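Local coordinates for putative Type I topoisomerase (Deinococcus radiodurans, PDB 3M4A), which probably catalyses the ATP-independent breakage, passage and rejoining of single DNA strands, as a DNA-binding topoisomerase of type IB, at residues L198-F204 and R214-H218; F136-D141 and G151-L155; A263-L267 and F295-L299. One frame throughout, in Å; residues are numbered along the deposited sequence.

Contact 1 (L198-F204 and R214-H218); sequences LPGPWLF and RRRIH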
loop_
_atom_site.group_PDB
_atom_site.type_symbol
_atom_site.label_atom_id
_atom_site.label_comp_id
_atom_site.label_asym_id
_atom_site.label_seq_id
_atom_site.Cartn_x
_atom_site.Cartn_y
_atom_site.Cartn_z
ATOM N N LEU A 198 -23.429 9.710 -6.142
ATOM C CA LEU A 198 -23.270 10.037 -7.562
ATOM C C LEU A 198 -24.002 9.000 -8.426
ATOM O O LEU A 198 -24.178 7.860 -8.001
ATOM C CB LEU A 198 -21.789 10.110 -7.938
ATOM C CG LEU A 198 -20.912 11.063 -7.111
ATOM C CD1 LEU A 198 -19.488 10.981 -7.604
ATOM C CD2 LEU A 198 -21.410 12.494 -7.164
ATOM N N PRO A 199 -24.465 9.398 -9.632
ATOM C CA PRO A 199 -25.112 8.428 -10.518
ATOM C C PRO A 199 -24.187 7.253 -10.862
ATOM O O PRO A 199 -22.989 7.454 -11.080
ATOM C CB PRO A 199 -25.440 9.253 -11.782
ATOM C CG PRO A 199 -25.375 10.668 -11.376
ATOM C CD PRO A 199 -24.404 10.744 -10.235
ATOM N N GLY A 200 -24.759 6.045 -10.898
ATOM C CA GLY A 200 -24.009 4.807 -11.119
ATOM C C GLY A 200 -23.721 4.576 -12.591
ATOM O O GLY A 200 -23.974 5.463 -13.417
ATOM N N PRO A 201 -23.224 3.382 -12.949
ATOM C CA PRO A 201 -22.970 2.186 -12.146
ATOM C C PRO A 201 -21.601 2.098 -11.448
ATOM O O PRO A 201 -21.416 1.212 -10.624
ATOM C CB PRO A 201 -23.060 1.070 -13.187
ATOM C CG PRO A 201 -22.559 1.700 -14.431
ATOM C CD PRO A 201 -22.897 3.152 -14.369
ATOM N N TRP A 202 -20.671 2.994 -11.767
ATOM C CA TRP A 202 -19.274 2.879 -11.325
ATOM C C TRP A 202 -19.079 3.545 -9.971
ATOM O O TRP A 202 -19.766 4.512 -9.640
ATOM C CB TRP A 202 -18.334 3.509 -12.350
ATOM C CG TRP A 202 -18.436 2.861 -13.683
ATOM C CD1 TRP A 202 -19.063 3.363 -14.799
ATOM C CD2 TRP A 202 -17.939 1.576 -14.046
ATOM N NE1 TRP A 202 -18.970 2.468 -15.833
ATOM C CE2 TRP A 202 -18.279 1.364 -15.403
ATOM C CE3 TRP A 202 -17.222 0.583 -13.365
ATOM C CZ2 TRP A 202 -17.937 0.206 -16.083
ATOM C CZ3 TRP A 202 -16.886 -0.580 -14.044
ATOM C CH2 TRP A 202 -17.241 -0.754 -15.398
ATOM N N LEU A 203 -18.130 3.027 -9.189
ATOM C CA LEU A 203 -17.947 3.499 -7.826
ATOM C C LEU A 203 -17.014 4.714 -7.737
ATOM O O LEU A 203 -17.369 5.722 -7.123
ATOM C CB LEU A 203 -17.419 2.362 -6.949
ATOM C CG LEU A 203 -17.304 2.674 -5.454
ATOM C CD1 LEU A 203 -18.598 3.264 -4.861
ATOM C CD2 LEU A 203 -16.897 1.398 -4.702
ATOM N N PHE A 204 -15.823 4.610 -8.335
ATOM C CA PHE A 204 -14.783 5.629 -8.146
ATOM C C PHE A 204 -14.865 6.640 -9.268
ATOM O O PHE A 204 -14.398 6.399 -10.383
ATOM C CB PHE A 204 -13.387 5.005 -7.988
ATOM C CG PHE A 204 -13.266 4.189 -6.737
ATOM C CD1 PHE A 204 -13.233 2.812 -6.792
ATOM C CD2 PHE A 204 -13.279 4.820 -5.486
ATOM C CE1 PHE A 204 -13.183 2.068 -5.629
ATOM C CE2 PHE A 204 -13.214 4.089 -4.322
ATOM C CZ PHE A 204 -13.173 2.717 -4.384
ATOM N N ARG A 214 -18.428 15.145 -14.418
ATOM C CA ARG A 214 -18.204 13.877 -13.711
ATOM C C ARG A 214 -17.486 12.865 -14.604
ATOM O O ARG A 214 -17.824 12.731 -15.777
ATOM C CB ARG A 214 -19.556 13.301 -13.277
ATOM C CG ARG A 214 -19.497 11.981 -12.504
ATOM C CD ARG A 214 -20.828 11.669 -11.805
ATOM N NE ARG A 214 -21.993 11.769 -12.691
ATOM C CZ ARG A 214 -22.357 10.855 -13.591
ATOM N NH1 ARG A 214 -21.655 9.744 -13.768
ATOM N NH2 ARG A 214 -23.432 11.057 -14.342
ATOM N N ARG A 215 -16.499 12.157 -14.050
ATOM C CA ARG A 215 -15.805 11.086 -14.770
ATOM C C ARG A 215 -15.259 10.043 -13.803
ATOM O O ARG A 215 -15.176 10.292 -12.601
ATOM C CB ARG A 215 -14.657 11.648 -15.622
ATOM C CG ARG A 215 -13.561 12.354 -14.834
ATOM C CD ARG A 215 -12.426 12.873 -15.720
ATOM N NE ARG A 215 -11.364 13.492 -14.929
ATOM C CZ ARG A 215 -10.422 12.817 -14.266
ATOM N NH1 ARG A 215 -10.398 11.489 -14.298
ATOM N NH2 ARG A 215 -9.504 13.467 -13.572
ATOM N N ARG A 216 -14.857 8.896 -14.341
ATOM C CA ARG A 216 -14.247 7.838 -13.541
ATOM C C ARG A 216 -12.767 8.080 -13.305
ATOM O O ARG A 216 -12.084 8.701 -14.124
ATOM C CB ARG A 216 -14.361 6.496 -14.254
ATOM C CG ARG A 216 -15.719 5.867 -14.242
ATOM C CD ARG A 216 -15.684 4.566 -15.016
ATOM N NE ARG A 216 -14.691 3.661 -14.445
ATOM C CZ ARG A 216 -14.136 2.634 -15.082
ATOM N NH1 ARG A 216 -14.483 2.318 -16.328
ATOM N NH2 ARG A 216 -13.224 1.908 -14.456
ATOM N N ILE A 217 -12.259 7.553 -12.195
ATOM C CA ILE A 217 -10.825 7.361 -12.029
ATOM C C ILE A 217 -10.480 5.953 -12.538
ATOM O O ILE A 217 -10.937 4.953 -11.975
ATOM C CB ILE A 217 -10.376 7.465 -10.555
ATOM C CG1 ILE A 217 -10.763 8.825 -9.960
ATOM C CG2 ILE A 217 -8.879 7.204 -10.444
ATOM C CD1 ILE A 217 -10.128 10.035 -10.667
ATOM N N HIS A 218 -9.689 5.885 -13.601
ATOM C CA HIS A 218 -9.241 4.626 -14.176
ATOM C C HIS A 218 -7.875 4.226 -13.624
ATOM O O HIS A 218 -7.167 5.037 -13.033
ATOM C CB HIS A 218 -9.151 4.750 -15.706
ATOM C CG HIS A 218 -10.453 5.095 -16.367
ATOM N ND1 HIS A 218 -11.282 4.145 -16.922
ATOM C CD2 HIS A 218 -11.057 6.287 -16.587
ATOM C CE1 HIS A 218 -12.340 4.737 -17.449
ATOM N NE2 HIS A 218 -12.232 6.036 -17.253
HETATM O O HOH W 1 -13.620 4.099 -11.797
#
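W202 and R216 form the tight part of this contact. The R216 guanidinium lies flat on the indole, with the two planes 14° apart. Its CZ stands 4.1 Å from the centroid of the six-membered ring of W202, over the face, in a cation-pi stack. The aliphatic part of the chain uses the same face: R216 CD sits 3.6 Å from the centroid of the W202 five-membered ring, as a CH-pi contact. A bend at chi3 (58°) lets R216 lay first its CD and then its guanidinium along the indole. The opposite face of the guanidinium meets H218 CE1, so H218 CE1 and the indole lie over opposite faces of the group. R216 NH2 makes a salt bridge to D141 and a hydrogen bond to S153 O; the carboxylate would probably balance its charge.

The backbones join nearby. I217 N donates to F204 O at 3.0 Å. A water accepts from R216 NE at 2.9 Å. It also lies 2.8 Å from F204 O and 2.8 Å from I217 O, so it bridges the two segments beside the stack.

The other end is looser and lies on the exposed side. Here R214 bends at chi3 and lays its guanidinium against P199, with P199 CG over one face of the group, 3.6 Å from R214 NH2. R214 NH1 is hydrogen-bonded to Q205 OE1. L198 only grazes the arginine, with CB 4.3 Å from R214 CD.

The loop 198-204 leads from helix 186-196 into strand 205-207, which pairs antiparallel with strand 214-216 in a small two-stranded sheet. F204 and I217 both pack on helix 120-134, and H218 stands at the N-cap of helix 219-230.

Contact 2 (F136-D141 and G151-L155); sequences FRVGSD and GLSTL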
loop_
_atom_site.group_PDB
_atom_site.type_symbol
_atom_site.label_atom_id
_atom_site.label_comp_id
_atom_site.label_asym_id
_atom_site.label_seq_id
_atom_site.Cartn_x
_atom_site.Cartn_y
_atom_site.Cartn_z
ATOM N N PHE A 136 -6.367 -4.414 -1.766
ATOM C CA PHE A 136 -6.936 -4.586 -3.105
ATOM C C PHE A 136 -5.858 -4.675 -4.192
ATOM O O PHE A 136 -4.768 -4.098 -4.061
ATOM C CB PHE A 136 -7.780 -3.379 -3.482
ATOM C CG PHE A 136 -9.174 -3.333 -2.886
ATOM C CD1 PHE A 136 -10.276 -3.844 -3.577
ATOM C CD2 PHE A 136 -9.399 -2.685 -1.679
ATOM C CE1 PHE A 136 -11.547 -3.739 -3.052
ATOM C CE2 PHE A 136 -10.661 -2.572 -1.141
ATOM C CZ PHE A 136 -11.745 -3.106 -1.814
ATOM N N ARG A 137 -6.205 -5.367 -5.272
ATOM C CA ARG A 137 -5.540 -5.182 -6.561
ATOM C C ARG A 137 -6.131 -3.951 -7.238
ATOM O O ARG A 137 -7.295 -3.611 -7.027
ATOM C CB ARG A 137 -5.779 -6.402 -7.453
ATOM C CG ARG A 137 -5.265 -7.713 -6.919
ATOM C CD ARG A 137 -5.682 -8.802 -7.882
ATOM N NE ARG A 137 -5.250 -10.142 -7.533
ATOM C CZ ARG A 137 -5.911 -10.982 -6.744
ATOM N NH1 ARG A 137 -7.041 -10.634 -6.151
ATOM N NH2 ARG A 137 -5.421 -12.191 -6.541
ATOM N N VAL A 138 -5.353 -3.271 -8.074
ATOM C CA VAL A 138 -5.848 -2.080 -8.752
ATOM C C VAL A 138 -6.842 -2.421 -9.885
ATOM O O VAL A 138 -7.856 -1.750 -10.056
ATOM C CB VAL A 138 -4.672 -1.208 -9.301
ATOM C CG1 VAL A 138 -5.199 -0.109 -10.200
ATOM C CG2 VAL A 138 -3.839 -0.619 -8.142
ATOM N N GLY A 139 -6.536 -3.477 -10.638
ATOM C CA GLY A 139 -7.364 -3.890 -11.771
ATOM C C GLY A 139 -7.113 -3.028 -12.991
ATOM O O GLY A 139 -6.303 -2.105 -12.963
ATOM N N SER A 140 -7.808 -3.353 -14.078
ATOM C CA SER A 140 -7.762 -2.545 -15.308
ATOM C C SER A 140 -9.049 -2.749 -16.110
ATOM O O SER A 140 -9.671 -3.803 -16.009
ATOM C CB SER A 140 -6.539 -2.903 -16.152
ATOM O OG SER A 140 -6.701 -4.143 -16.820
ATOM N N ASP A 141 -9.443 -1.739 -16.889
ATOM C CA ASP A 141 -10.692 -1.778 -17.657
ATOM C C ASP A 141 -10.691 -2.887 -18.702
ATOM O O ASP A 141 -11.679 -3.604 -18.854
ATOM C CB ASP A 141 -10.942 -0.452 -18.389
ATOM C CG ASP A 141 -11.422 0.654 -17.476
ATOM O OD1 ASP A 141 -11.427 0.467 -16.248
ATOM O OD2 ASP A 141 -11.784 1.729 -18.000
ATOM N N GLY A 151 -11.401 -5.354 -9.826
ATOM C CA GLY A 151 -10.377 -4.901 -8.906
ATOM C C GLY A 151 -10.802 -3.528 -8.442
ATOM O O GLY A 151 -11.862 -3.059 -8.809
ATOM N N LEU A 152 -9.980 -2.854 -7.662
ATOM C CA LEU A 152 -10.421 -1.597 -7.055
ATOM C C LEU A 152 -10.927 -0.574 -8.084
ATOM O O LEU A 152 -11.999 0.014 -7.904
ATOM C CB LEU A 152 -9.293 -1.005 -6.217
ATOM C CG LEU A 152 -9.681 0.242 -5.425
ATOM C CD1 LEU A 152 -10.687 -0.093 -4.323
ATOM C CD2 LEU A 152 -8.408 0.901 -4.854
ATOM N N SER A 153 -10.168 -0.366 -9.160
ATOM C CA SER A 153 -10.471 0.705 -10.121
ATOM C C SER A 153 -11.657 0.384 -11.028
ATOM O O SER A 153 -12.166 1.269 -11.713
ATOM C CB SER A 153 -9.245 1.083 -10.946
ATOM O OG SER A 153 -8.877 0.075 -11.862
ATOM N N THR A 154 -12.096 -0.872 -11.021
ATOM C CA THR A 154 -13.215 -1.329 -11.830
ATOM C C THR A 154 -14.441 -1.724 -10.985
ATOM O O THR A 154 -15.397 -2.292 -11.500
ATOM C CB THR A 154 -12.749 -2.477 -12.767
ATOM O OG1 THR A 154 -12.168 -3.537 -12.007
ATOM C CG2 THR A 154 -11.694 -1.936 -13.724
ATOM N N LEU A 155 -14.446 -1.361 -9.697
ATOM C CA LEU A 155 -15.587 -1.663 -8.858
ATOM C C LEU A 155 -16.800 -0.858 -9.290
ATOM O O LEU A 155 -16.688 0.277 -9.748
ATOM C CB LEU A 155 -15.346 -1.379 -7.366
ATOM C CG LEU A 155 -14.364 -2.257 -6.607
ATOM C CD1 LEU A 155 -14.420 -1.902 -5.123
ATOM C CD2 LEU A 155 -14.669 -3.733 -6.823
HETATM O O HOH W 2 -10.529 -5.391 -13.066
HETATM O O HOH W 3 -9.312 0.897 -14.543
#
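V138 O is gripped by two donors of one residue, S153. The backbone N of S153 reaches V138 O at 2.8 Å, tilted only 18° from the carbonyl plane. The hydroxyl S153 OG also donates to V138 O at 2.8 Å, but from above that plane. The hydroxyl comes close because OG lies between the backbone N and the carbonyl carbon of its own residue (chi1 70°). The motif is a 3-10 turn, 152-153, hydrogen-bonded to the loop that follows helix 120-134. The two segments flank helix 141-147 within the catalytic core of the type IB topoisomerase family, so their pairing closes the chain around that helix.

One residue back, L152 N donates to R137 O in an almost straight bond of 2.9 Å. Successive carbonyls of the loop thus take successive N-H groups of the turn. Two glycines let the backbones come this near: G139 CA and G151 CA are 4.3 Å apart. A side chain on G151 would run into G139, and G139 also has a positive phi. The turn is braced from within by T154, whose OG1 accepts from G151 N.

At the other end S140 takes the N-cap of helix 141-147. D141 lies alongside T154 and packs its OD1 on the T154 methyl CG2. A water donates to both D141 OD1 and S153 OG, tying the start of the helix to the turn. H218 ND1 is hydrogen-bonded to D141 OD2.

The apolar end belongs to F136, which L155 CD1 also touches. L152 meets this ring squarely: its CD1 stands 3.7 Å from the F136 centroid, 5° off the ring normal.

Contact 3 (A263-L267 and F295-L299); sequences AKKVL and FDRYL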
loop_
_atom_site.group_PDB
_atom_site.type_symbol
_atom_site.label_atom_id
_atom_site.label_comp_id
_atom_site.label_asym_id
_atom_site.label_seq_id
_atom_site.Cartn_x
_atom_site.Cartn_y
_atom_site.Cartn_z
ATOM N N ALA A 263 3.578 -25.349 16.147
ATOM C CA ALA A 263 3.787 -24.019 15.547
ATOM C C ALA A 263 3.581 -24.059 14.038
ATOM O O ALA A 263 2.981 -23.161 13.458
ATOM C CB ALA A 263 5.194 -23.490 15.874
ATOM N N LYS A 264 4.085 -25.105 13.392
ATOM C CA LYS A 264 3.958 -25.222 11.945
ATOM C C LYS A 264 2.500 -25.402 11.495
ATOM O O LYS A 264 2.132 -24.968 10.403
ATOM C CB LYS A 264 4.851 -26.341 11.415
ATOM C CG LYS A 264 6.309 -25.971 11.392
ATOM C CD LYS A 264 7.148 -27.153 10.980
ATOM C CE LYS A 264 8.615 -26.784 10.883
ATOM N NZ LYS A 264 9.470 -28.004 10.730
ATOM N N LYS A 265 1.677 -26.025 12.334
ATOM C CA LYS A 265 0.239 -26.119 12.080
ATOM C C LYS A 265 -0.404 -24.725 12.084
ATOM O O LYS A 265 -1.303 -24.441 11.286
ATOM C CB LYS A 265 -0.444 -26.982 13.147
ATOM C CG LYS A 265 -1.951 -27.171 12.929
ATOM C CD LYS A 265 -2.741 -27.351 14.226
ATOM C CE LYS A 265 -3.070 -26.017 14.903
ATOM N NZ LYS A 265 -3.992 -25.190 14.078
ATOM N N VAL A 266 0.029 -23.876 13.008
ATOM C CA VAL A 266 -0.506 -22.510 13.083
ATOM C C VAL A 266 -0.119 -21.740 11.815
ATOM O O VAL A 266 -0.927 -20.973 11.262
ATOM C CB VAL A 266 -0.019 -21.741 14.341
ATOM C CG1 VAL A 266 -0.611 -20.313 14.372
ATOM C CG2 VAL A 266 -0.377 -22.498 15.631
ATOM N N LEU A 267 1.107 -21.947 11.351
ATOM C CA LEU A 267 1.567 -21.313 10.116
ATOM C C LEU A 267 0.696 -21.713 8.924
ATOM O O LEU A 267 0.392 -20.877 8.081
ATOM C CB LEU A 267 3.035 -21.633 9.841
ATOM C CG LEU A 267 4.060 -21.059 10.823
ATOM C CD1 LEU A 267 5.463 -21.402 10.349
ATOM C CD2 LEU A 267 3.901 -19.541 10.986
ATOM N N PHE A 295 7.604 -15.714 9.848
ATOM C CA PHE A 295 7.456 -17.132 10.204
ATOM C C PHE A 295 8.675 -17.631 10.994
ATOM O O PHE A 295 8.510 -18.331 11.987
ATOM C CB PHE A 295 7.255 -17.980 8.942
ATOM C CG PHE A 295 5.875 -17.870 8.335
ATOM C CD1 PHE A 295 4.950 -16.929 8.784
ATOM C CD2 PHE A 295 5.505 -18.714 7.306
ATOM C CE1 PHE A 295 3.688 -16.852 8.220
ATOM C CE2 PHE A 295 4.227 -18.633 6.734
ATOM C CZ PHE A 295 3.332 -17.691 7.200
ATOM N N ASP A 296 9.876 -17.247 10.565
ATOM C CA ASP A 296 11.110 -17.529 11.332
ATOM C C ASP A 296 10.986 -17.062 12.779
ATOM O O ASP A 296 11.226 -17.821 13.727
ATOM C CB ASP A 296 12.336 -16.851 10.717
ATOM C CG ASP A 296 12.759 -17.449 9.387
ATOM O OD1 ASP A 296 12.394 -18.607 9.066
ATOM O OD2 ASP A 296 13.463 -16.730 8.661
ATOM N N ARG A 297 10.574 -15.809 12.972
ATOM C CA ARG A 297 10.428 -15.305 14.326
ATOM C C ARG A 297 9.391 -16.089 15.121
ATOM O O ARG A 297 9.621 -16.443 16.285
ATOM C CB ARG A 297 10.125 -13.804 14.319
ATOM C CG ARG A 297 11.221 -12.962 13.718
ATOM C CD ARG A 297 12.557 -12.991 14.475
ATOM N NE ARG A 297 13.485 -12.164 13.726
ATOM C CZ ARG A 297 14.205 -12.578 12.681
ATOM N NH1 ARG A 297 14.151 -13.847 12.285
ATOM N NH2 ARG A 297 14.986 -11.735 12.027
ATOM N N TYR A 298 8.256 -16.397 14.496
ATOM C CA TYR A 298 7.220 -17.176 15.161
ATOM C C TYR A 298 7.752 -18.525 15.641
ATOM O O TYR A 298 7.481 -18.944 16.762
ATOM C CB TYR A 298 6.023 -17.378 14.229
ATOM C CG TYR A 298 4.889 -18.103 14.899
ATOM C CD1 TYR A 298 4.116 -17.471 15.873
ATOM C CD2 TYR A 298 4.604 -19.437 14.589
ATOM C CE1 TYR A 298 3.081 -18.134 16.503
ATOM C CE2 TYR A 298 3.566 -20.110 15.207
ATOM C CZ TYR A 298 2.808 -19.464 16.164
ATOM O OH TYR A 298 1.779 -20.127 16.797
ATOM N N LEU A 299 8.519 -19.186 14.792
ATOM C CA LEU A 299 9.097 -20.496 15.115
ATOM C C LEU A 299 10.124 -20.440 16.253
ATOM O O LEU A 299 10.354 -21.448 16.935
ATOM C CB LEU A 299 9.708 -21.127 13.861
ATOM C CG LEU A 299 8.650 -21.601 12.860
ATOM C CD1 LEU A 299 9.280 -22.003 11.539
ATOM C CD2 LEU A 299 7.832 -22.730 13.428
#
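L267 spreads its two methyls over F295, Y298 and L299. Its CD2 stands over one face of the F295 ring, 3.7 Å from the centroid and offset toward the rim. The same methyl touches Y298 CD2 at 3.7 Å, meeting that ring obliquely. CD1 touches L299 CD1 at 4.0 Å and also borders F295. One leucine therefore touches three residues of the other helix. The first torsion explains this reach: L267 CG is anti to its own carbonyl carbon (chi1 -67°), and the rest of the chain is extended.

The two segments form an antiparallel helix pair, joining helix 260-278 to helix 292-299 in the helical C-terminal part of the chain. The axes of the two short segments pass 10.4 Å apart, with 150° between their N-to-C directions. At the A263 end the small side chain lets L299 come close, with A263 CB 3.7 Å from L299 CD2.

Y298 reaches across the helix pair with CG anti to its backbone N (chi1 -176°). A263 O lies at the ring's edge, in its plane, 3.6 Å from Y298 CE2. The hydroxyl ends among the branches of V266, with OH 3.4 Å from V266 CG1, and is hydrogen-bonded to G255 O outside the pair. A phenylalanine here would probably deprive G255 O of that bond and open a gap beside the V266 methyls. L251 of helix 235-254 packs against V266, L267, F295 and Y298.

How the contacts relate
Contacts 1 and 2 are neighbours and contact 3 stands apart. The centres of contacts 1 and 2 are about 13 Å apart, and they meet through D141. F204 also packs on the L152 carbonyl, and both contacts use helix 120-134. Contact 1 is nearer the surface, with exposed residues at one end, and joins a cation-pi stack to a water bridge. Contact 2 lies deeper, with none of its touching residues fully exposed, and relies on backbone bonds and glycines. Contact 3 joins helices 260-278 and 292-299, its centre about 44 Å from that of contact 1, on the opposite side of the chain's centre. It is buried and held by apolar side chains.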